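PDB 3N8H: pantothenate synthetase from Francisella tularensis subsp. tularensis, which probably catalyses the ATP-dependent condensation of (R)-pantoate with beta-alanine to (R)-pantothenate through a pantoyl-adenylate intermediate. Local coordinates for residues D69-P74 with S189-N193; E120-R124 with V250-D254; G228-Q232 with L243-I247. All coordinates share one frame; numbering follows the deposited sequence.

Contact 1: D69-P74 with S189-N193; sequences DYQTYP and SRNKN. With PRO (proline), chain C.
Arg190 NE donates to Asp69 OD1 at 2.8 Å, almost straight at 169°, while Arg190 NH2 reaches the syn lone pair of OD2, so that the aspartate holds the guanidinium side-on. This salt bridge lies at the proline pocket of a pantothenate synthetase, where the 3-10 segment 189-193, whose Ser189 and Arg190 are predicted to help bind ATP, meets helix 67-72 and the residues that follow it. Atom O of the bound proline is gripped by both terminal nitrogens of Arg190, NH1 and NH2, each 2.9 Å away. The Asp69 carboxylate and the ligand both lie at the guanidinium edge, so all three nitrogens are engaged and the group's rotation is fixed. Asp69 has its CG anti to the backbone N (chi1 -176°), which places its oxygens against an arginine chain that crosses at about a right angle.

Tyr73 supplies the face: its CE1 stands 3.8 Å from Arg190 CZ, over the centre of the guanidinium, with the two planes 75° apart, so the ring turns an edge to the flat cation. Beyond it, one water bridges Tyr73 OH and Ser189 OG. Ser189 OG also bonds to Ala34 O, and the side chain of Ser189 lies close to His39, the predicted proton donor. Farther from the ligand, Pro74 CG rests 3.3 Å from Ser189 O. Asn193 ND2 donates to Thr72 O at 3.2 Å, approaching from above the carbonyl plane.

Contact 2: E120-R124 with V250-D254; sequences EGKSR and VRLID
One face of the Arg251 guanidinium carries the aliphatic part of Arg124, whose CG sits over its centre and whose CD lies 3.6 Å from Arg251 NH1; at the edge stand the Glu120 carboxylate and Ser123 OG. The contact joins the short helix 120-123 to strand 250-257, an outer strand of the three-stranded antiparallel sheet. Arg251 extends from CG to NE and meets Glu120 from the opposite direction in a two-pronged salt bridge. NH2 donates to OE1 at 2.8 Å and 172°, within the guanidinium plane but from above the carboxylate plane, consistent with the 51° between the two flat groups. The second prong, NH1 to OE2, is modelled implausibly short and its length is doubtful; Arg251 is deposited in two conformers, and this describes one.

Further bonds fix the pair: Tyr233 OH also bonds to Glu120 OE1, and Arg251 NE donates to Gln232 OE1. Arg124, just after the helix, belongs to the proline pocket as well, its NE held by Asn65. Ile253 brings CG2 to 3.3 Å from Glu120 OE2, an apolar group beside the carboxylate. Arg251 NH2 makes one more bond, to Ser123 OG at 3.0 Å, bent to 140° and tilted from the guanidinium plane.

Contact 3: G228-Q232 with L243-I247; sequences GAKLQ and LAFYI
A beta hairpin, strands 230-237 and 240-247 of the three-stranded antiparallel sheet, is joined here at the end far from its turn. Lys230 and Tyr246 form a hydrogen-bonded antiparallel pair: Lys230 N donates to Tyr246 O at 2.8 Å, and Tyr246 N returns a bond to Lys230 O at 2.9 Å. One step on, Leu231 and Phe245 are a non-hydrogen-bonded pair, their CA atoms 4.2 Å apart. Gln232 N then bonds to Ala244 O, less straight at 145°. The axes of the short segments 230-232 and 243-247 run at 146°, well away from exact antiparallel alignment.

On the face bearing Leu231 and Phe245, Leu231 CD2 touches Leu243 CD1 at 4.1 Å, the two side chains crossing at about a right angle. Ala229 CB packs on Ile247 CG1 at 4.0 Å, and both Ala229 and Phe245 also bear on Ile205 of helix 196-210, which packs against this part of the sheet. On the face bearing Tyr246, Gln232 bends at chi2 (-102°) and lays its amide beside the tyrosine ring. Amide and ring planes are nearly perpendicular. The amide nitrogen NE2 arrives at the ring edge, near the ring plane, 3.5 Å from Tyr246 CE2.

Overall arrangement
From the N terminus, residues 69-74, in and just after helix 67-72, come first, then residues 120-124, on and just after helix 120-123. The chain next reaches 189-193, closing contact 1 over 114 intervening residues. Contact 2 is then still open, so the two loops cross. The hairpin follows: 228-232 pairs with 243-247 across ten residues, so contact 3 opens and closes before 250-254 completes contact 2. Strands 240-247 and 250-257 are sheet neighbours, and Leu252 N lies 2.9 Å from Phe245 O, linking contacts 2 and 3. Contacts 1 and 2 touch where Arg190 packs on strand 250-257, joining the proline pocket to the antiparallel sheet.

Contact 1: D69-P74 with S189-N193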
loop_
_atom_site.group_PDB
_atom_site.type_symbol
_atom_site.label_atom_id
_atom_site.label_comp_id
_atom_site.label_asym_id
_atom_site.label_seq_id
_atom_site.Cartn_x
_atom_site.Cartn_y
_atom_site.Cartn_z
ATOM N N ASP A 69 -24.777 6.743 -4.966
ATOM C CA ASP A 69 -23.858 6.940 -6.075
ATOM C C ASP A 69 -23.395 5.580 -6.624
ATOM O O ASP A 69 -23.425 5.345 -7.837
ATOM C CB ASP A 69 -22.666 7.782 -5.628
ATOM C CG ASP A 69 -21.718 8.098 -6.772
ATOM O OD1 ASP A 69 -22.181 8.146 -7.937
ATOM O OD2 ASP A 69 -20.512 8.275 -6.503
ATOM N N TYR A 70 -22.995 4.678 -5.729
ATOM C CA TYR A 70 -22.535 3.362 -6.155
ATOM C C TYR A 70 -23.651 2.581 -6.836
ATOM O O TYR A 70 -23.437 1.984 -7.884
ATOM C CB TYR A 70 -21.989 2.570 -4.971
ATOM C CG TYR A 70 -21.433 1.207 -5.323
ATOM C CD1 TYR A 70 -20.225 1.074 -6.015
ATOM C CD2 TYR A 70 -22.096 0.043 -4.935
ATOM C CE1 TYR A 70 -19.709 -0.183 -6.326
ATOM C CE2 TYR A 70 -21.584 -1.217 -5.237
ATOM C CZ TYR A 70 -20.394 -1.326 -5.933
ATOM O OH TYR A 70 -19.890 -2.576 -6.232
ATOM N N GLN A 71 -24.837 2.582 -6.230
ATOM C CA GLN A 71 -25.964 1.821 -6.760
ATOM C C GLN A 71 -26.340 2.254 -8.178
ATOM O O GLN A 71 -26.625 1.424 -9.037
ATOM C CB GLN A 71 -27.183 1.968 -5.855
ATOM C CG GLN A 71 -26.981 1.545 -4.418
ATOM C CD GLN A 71 -28.284 1.617 -3.634
ATOM O OE1 GLN A 71 -29.292 1.037 -4.043
ATOM N NE2 GLN A 71 -28.276 2.340 -2.513
ATOM N N THR A 72 -26.335 3.559 -8.416
ATOM C CA THR A 72 -26.730 4.113 -9.696
ATOM C C THR A 72 -25.579 4.302 -10.680
ATOM O O THR A 72 -25.809 4.743 -11.799
ATOM C CB THR A 72 -27.404 5.493 -9.499
ATOM O OG1 THR A 72 -26.489 6.377 -8.825
ATOM C CG2 THR A 72 -28.706 5.360 -8.681
ATOM N N TYR A 73 -24.344 4.001 -10.278
ATOM C CA TYR A 73 -23.223 4.295 -11.168
ATOM C C TYR A 73 -23.441 3.635 -12.536
ATOM O O TYR A 73 -23.874 2.486 -12.610
ATOM C CB TYR A 73 -21.887 3.840 -10.572
ATOM C CG TYR A 73 -20.743 4.473 -11.334
ATOM C CD1 TYR A 73 -20.380 5.791 -11.092
ATOM C CD2 TYR A 73 -20.079 3.775 -12.344
ATOM C CE1 TYR A 73 -19.349 6.394 -11.800
ATOM C CE2 TYR A 73 -19.043 4.367 -13.060
ATOM C CZ TYR A 73 -18.682 5.679 -12.788
ATOM O OH TYR A 73 -17.653 6.272 -13.495
ATOM N N PRO A 74 -23.173 4.366 -13.629
ATOM C CA PRO A 74 -23.614 3.787 -14.914
ATOM C C PRO A 74 -22.942 2.469 -15.266
ATOM O O PRO A 74 -21.728 2.268 -15.065
ATOM C CB PRO A 74 -23.258 4.878 -15.935
ATOM C CG PRO A 74 -23.323 6.151 -15.146
ATOM C CD PRO A 74 -22.832 5.795 -13.745
ATOM N N SER A 189 -18.812 9.964 -16.905
ATOM C CA SER A 189 -19.746 8.832 -16.940
ATOM C C SER A 189 -21.059 9.141 -16.223
ATOM O O SER A 189 -22.131 8.763 -16.691
ATOM C CB SER A 189 -19.110 7.553 -16.363
ATOM O OG SER A 189 -17.989 7.159 -17.144
ATOM N N ARG A 190 -20.970 9.824 -15.084
ATOM C CA ARG A 190 -22.161 10.185 -14.323
ATOM C C ARG A 190 -23.102 11.103 -15.121
ATOM O O ARG A 190 -24.298 11.200 -14.806
ATOM C CB ARG A 190 -21.777 10.819 -12.973
ATOM C CG ARG A 190 -21.353 9.805 -11.898
ATOM C CD ARG A 190 -21.013 10.525 -10.567
ATOM N NE ARG A 190 -20.420 9.633 -9.570
ATOM C CZ ARG A 190 -19.116 9.366 -9.494
ATOM N NH1 ARG A 190 -18.273 9.930 -10.348
ATOM N NH2 ARG A 190 -18.648 8.542 -8.564
ATOM N N ASN A 191 -22.567 11.768 -16.150
ATOM C CA ASN A 191 -23.394 12.585 -17.038
ATOM C C ASN A 191 -24.547 11.759 -17.621
ATOM O O ASN A 191 -25.583 12.315 -18.006
ATOM C CB ASN A 191 -22.583 13.156 -18.226
ATOM C CG ASN A 191 -21.654 14.308 -17.839
ATOM O OD1 ASN A 191 -21.458 14.609 -16.660
ATOM N ND2 ASN A 191 -21.072 14.951 -18.850
ATOM N N LYS A 192 -24.347 10.442 -17.743
ATOM C CA LYS A 192 -25.379 9.593 -18.356
ATOM C C LYS A 192 -26.611 9.521 -17.454
ATOM O O LYS A 192 -27.675 9.100 -17.885
ATOM C CB LYS A 192 -24.851 8.186 -18.677
ATOM C CG LYS A 192 -23.763 8.176 -19.756
ATOM C CD LYS A 192 -22.705 7.114 -19.496
ATOM C CE LYS A 192 -21.403 7.448 -20.223
ATOM N NZ LYS A 192 -21.016 6.360 -21.145
ATOM N N ASN A 193 -26.446 9.946 -16.202
ATOM C CA ASN A 193 -27.539 9.949 -15.239
ATOM C C ASN A 193 -28.319 11.258 -15.252
ATOM O O ASN A 193 -29.346 11.378 -14.588
ATOM C CB ASN A 193 -27.020 9.634 -13.831
ATOM C CG ASN A 193 -26.703 8.154 -13.650
ATOM O OD1 ASN A 193 -27.118 7.316 -14.462
ATOM N ND2 ASN A 193 -25.958 7.827 -12.598
HETATM N N PRO C . -13.935 8.836 -11.071
HETATM C CA PRO C . -13.659 8.128 -9.824
HETATM C C PRO C . -14.901 8.120 -8.932
HETATM O O PRO C . -15.880 8.806 -9.250
HETATM C CB PRO C . -12.549 8.971 -9.194
HETATM C CG PRO C . -11.824 9.549 -10.365
HETATM C CD PRO C . -12.871 9.793 -11.422
HETATM O O HOH W 1 -16.363 5.409 -15.507
#

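Contact 2: E120-R124 with V250-D254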
loop_
_atom_site.group_PDB
_atom_site.type_symbol
_atom_site.label_atom_id
_atom_site.label_comp_id
_atom_site.label_asym_id
_atom_site.label_seq_id
_atom_site.Cartn_x
_atom_site.Cartn_y
_atom_site.Cartn_z
ATOM N N GLU A 120 -11.690 17.627 -3.192
ATOM C CA GLU A 120 -12.333 16.331 -3.321
ATOM C C GLU A 120 -12.118 15.419 -2.081
ATOM O O GLU A 120 -13.035 14.716 -1.604
ATOM C CB GLU A 120 -11.853 15.695 -4.603
ATOM C CG GLU A 120 -12.842 14.802 -5.272
ATOM C CD GLU A 120 -14.131 15.476 -5.741
ATOM O OE1 GLU A 120 -14.371 16.708 -5.592
ATOM O OE2 GLU A 120 -14.920 14.706 -6.278
ATOM N N GLY A 121 -10.923 15.469 -1.513
ATOM C CA GLY A 121 -10.635 14.660 -0.340
ATOM C C GLY A 121 -11.527 14.974 0.855
ATOM O O GLY A 121 -11.906 14.088 1.628
ATOM N N LYS A 122 -11.870 16.244 1.011
ATOM C CA LYS A 122 -12.670 16.678 2.155
ATOM C C LYS A 122 -14.142 16.416 1.857
ATOM O O LYS A 122 -14.925 16.008 2.724
ATOM C CB LYS A 122 -12.448 18.176 2.411
ATOM C CG LYS A 122 -13.220 18.717 3.591
ATOM C CD LYS A 122 -12.972 20.204 3.771
ATOM C CE LYS A 122 -12.268 20.477 5.085
ATOM N NZ LYS A 122 -12.219 21.927 5.408
ATOM N N SER A 123 -14.489 16.667 0.600
ATOM C CA SER A 123 -15.830 16.493 0.074
ATOM C C SER A 123 -16.203 15.004 0.034
ATOM O O SER A 123 -17.360 14.638 0.245
ATOM C CB SER A 123 -15.891 17.112 -1.329
ATOM O OG SER A 123 -17.206 17.392 -1.726
ATOM N N ARG A 124 -15.228 14.140 -0.228
ATOM C CA ARG A 124 -15.508 12.699 -0.294
ATOM C C ARG A 124 -14.661 11.907 0.708
ATOM O O ARG A 124 -13.630 11.322 0.356
ATOM C CB ARG A 124 -15.304 12.147 -1.705
ATOM C CG ARG A 124 -16.043 12.926 -2.804
ATOM C CD ARG A 124 -15.836 12.251 -4.165
ATOM N NE ARG A 124 -16.382 10.895 -4.193
ATOM C CZ ARG A 124 -16.316 10.083 -5.239
ATOM N NH1 ARG A 124 -15.730 10.500 -6.358
ATOM N NH2 ARG A 124 -16.860 8.861 -5.169
ATOM N N VAL A 250 -26.730 13.914 -9.148
ATOM C CA VAL A 250 -25.535 13.660 -9.946
ATOM C C VAL A 250 -24.438 14.615 -9.532
ATOM O O VAL A 250 -24.604 15.828 -9.629
ATOM C CB VAL A 250 -25.817 13.789 -11.487
ATOM C CG1 VAL A 250 -24.530 13.540 -12.310
ATOM C CG2 VAL A 250 -26.906 12.835 -11.900
ATOM N N ARG A 251 -23.310 14.068 -9.073
ATOM C CA ARG A 251 -22.230 14.920 -8.599
ATOM C C ARG A 251 -21.140 15.005 -9.668
ATOM O O ARG A 251 -20.550 13.988 -10.025
ATOM C CB ARG A 251 -21.649 14.399 -7.284
ATOM C CG ARG A 251 -20.691 15.360 -6.581
ATOM C CD ARG A 251 -20.012 14.674 -5.367
ATOM N NE ARG A 251 -19.058 15.585 -4.759
ATOM C CZ ARG A 251 -17.784 15.696 -5.140
ATOM N NH1 ARG A 251 -17.314 14.916 -6.088
ATOM N NH2 ARG A 251 -16.981 16.577 -4.555
ATOM N N LEU A 252 -20.898 16.211 -10.178
ATOM C CA LEU A 252 -19.857 16.455 -11.190
ATOM C C LEU A 252 -18.743 17.371 -10.676
ATOM O O LEU A 252 -18.995 18.226 -9.826
ATOM C CB LEU A 252 -20.473 17.099 -12.423
ATOM C CG LEU A 252 -21.584 16.284 -13.096
ATOM C CD1 LEU A 252 -22.035 17.005 -14.351
ATOM C CD2 LEU A 252 -21.111 14.837 -13.381
ATOM N N ILE A 253 -17.521 17.187 -11.201
ATOM C CA ILE A 253 -16.375 17.999 -10.805
ATOM C C ILE A 253 -15.665 18.504 -12.041
ATOM O O ILE A 253 -15.843 17.971 -13.157
ATOM C CB ILE A 253 -15.355 17.227 -9.902
ATOM C CG1 ILE A 253 -14.339 16.403 -10.728
ATOM C CG2 ILE A 253 -16.081 16.358 -8.884
ATOM C CD1 ILE A 253 -13.332 15.611 -9.886
ATOM N N ASP A 254 -14.862 19.536 -11.830
ATOM C CA ASP A 254 -14.058 20.126 -12.887
ATOM C C ASP A 254 -12.857 20.905 -12.305
ATOM O O ASP A 254 -12.860 21.332 -11.149
ATOM C CB ASP A 254 -14.944 21.046 -13.755
ATOM C CG ASP A 254 -14.338 21.330 -15.115
ATOM O OD1 ASP A 254 -13.224 20.796 -15.428
ATOM O OD2 ASP A 254 -14.952 22.113 -15.865
#

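Contact 3: G228-Q232 with L243-I247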
loop_
_atom_site.group_PDB
_atom_site.type_symbol
_atom_site.label_atom_id
_atom_site.label_comp_id
_atom_site.label_asym_id
_atom_site.label_seq_id
_atom_site.Cartn_x
_atom_site.Cartn_y
_atom_site.Cartn_z
ATOM N N GLY A 228 -30.219 26.110 -10.436
ATOM C CA GLY A 228 -30.835 24.914 -9.884
ATOM C C GLY A 228 -29.847 23.846 -9.485
ATOM O O GLY A 228 -30.200 22.887 -8.804
ATOM N N ALA A 229 -28.601 23.996 -9.929
ATOM C CA ALA A 229 -27.513 23.161 -9.435
ATOM C C ALA A 229 -27.205 23.525 -7.967
ATOM O O ALA A 229 -27.590 24.600 -7.510
ATOM C CB ALA A 229 -26.286 23.371 -10.301
ATOM N N LYS A 230 -26.529 22.638 -7.236
ATOM C CA LYS A 230 -26.033 22.970 -5.884
ATOM C C LYS A 230 -24.529 22.850 -5.804
ATOM O O LYS A 230 -23.956 21.761 -5.886
ATOM C CB LYS A 230 -26.685 22.124 -4.782
ATOM C CG LYS A 230 -28.043 22.677 -4.332
ATOM C CD LYS A 230 -28.970 21.597 -3.789
ATOM C CE LYS A 230 -30.327 22.192 -3.399
ATOM N NZ LYS A 230 -31.478 21.348 -3.838
ATOM N N LEU A 231 -23.893 23.995 -5.650
ATOM C CA LEU A 231 -22.447 24.048 -5.626
ATOM C C LEU A 231 -21.938 23.384 -4.328
ATOM O O LEU A 231 -22.421 23.673 -3.243
ATOM C CB LEU A 231 -22.009 25.510 -5.766
ATOM C CG LEU A 231 -20.591 25.918 -6.174
ATOM C CD1 LEU A 231 -19.636 25.708 -5.022
ATOM C CD2 LEU A 231 -20.114 25.193 -7.430
ATOM N N GLN A 232 -21.007 22.445 -4.463
ATOM C CA GLN A 232 -20.304 21.856 -3.318
ATOM C C GLN A 232 -19.149 22.743 -2.864
ATOM O O GLN A 232 -19.044 23.117 -1.683
ATOM C CB GLN A 232 -19.773 20.458 -3.675
ATOM C CG GLN A 232 -20.845 19.410 -3.885
ATOM C CD GLN A 232 -21.007 18.483 -2.681
ATOM O OE1 GLN A 232 -20.197 17.568 -2.480
ATOM N NE2 GLN A 232 -22.063 18.708 -1.881
ATOM N N LEU A 243 -13.759 23.036 -8.819
ATOM C CA LEU A 243 -15.149 23.034 -8.355
ATOM C C LEU A 243 -15.798 21.663 -8.456
ATOM O O LEU A 243 -15.290 20.760 -9.143
ATOM C CB LEU A 243 -16.005 24.076 -9.096
ATOM C CG LEU A 243 -16.459 23.729 -10.512
ATOM C CD1 LEU A 243 -17.798 24.373 -10.759
ATOM C CD2 LEU A 243 -15.436 24.243 -11.498
ATOM N N ALA A 244 -16.923 21.536 -7.759
ATOM C CA ALA A 244 -17.760 20.345 -7.774
ATOM C C ALA A 244 -19.159 20.834 -7.443
ATOM O O ALA A 244 -19.334 21.788 -6.646
ATOM C CB ALA A 244 -17.302 19.333 -6.702
ATOM N N PHE A 245 -20.148 20.183 -8.033
ATOM C CA PHE A 245 -21.547 20.569 -7.811
ATOM C C PHE A 245 -22.450 19.383 -8.071
ATOM O O PHE A 245 -22.046 18.428 -8.742
ATOM C CB PHE A 245 -21.939 21.716 -8.742
ATOM C CG PHE A 245 -21.727 21.408 -10.194
ATOM C CD1 PHE A 245 -22.748 20.851 -10.954
ATOM C CD2 PHE A 245 -20.498 21.662 -10.802
ATOM C CE1 PHE A 245 -22.561 20.555 -12.296
ATOM C CE2 PHE A 245 -20.295 21.366 -12.153
ATOM C CZ PHE A 245 -21.329 20.811 -12.901
ATOM N N TYR A 246 -23.669 19.444 -7.535
ATOM C CA TYR A 246 -24.682 18.445 -7.801
ATOM C C TYR A 246 -25.708 19.049 -8.754
ATOM O O TYR A 246 -26.031 20.228 -8.651
ATOM C CB TYR A 246 -25.415 18.036 -6.513
ATOM C CG TYR A 246 -24.774 16.921 -5.714
ATOM C CD1 TYR A 246 -25.028 15.590 -6.019
ATOM C CD2 TYR A 246 -23.919 17.201 -4.648
ATOM C CE1 TYR A 246 -24.449 14.568 -5.281
ATOM C CE2 TYR A 246 -23.323 16.186 -3.913
ATOM C CZ TYR A 246 -23.593 14.877 -4.231
ATOM O OH TYR A 246 -23.006 13.865 -3.502
ATOM N N ILE A 247 -26.208 18.242 -9.694
ATOM C CA ILE A 247 -27.472 18.563 -10.352
ATOM C C ILE A 247 -28.366 17.367 -10.059
ATOM O O ILE A 247 -28.045 16.226 -10.446
ATOM C CB ILE A 247 -27.349 18.823 -11.883
ATOM C CG1 ILE A 247 -26.289 19.887 -12.164
ATOM C CG2 ILE A 247 -28.704 19.270 -12.467
ATOM C CD1 ILE A 247 -26.021 20.099 -13.632
#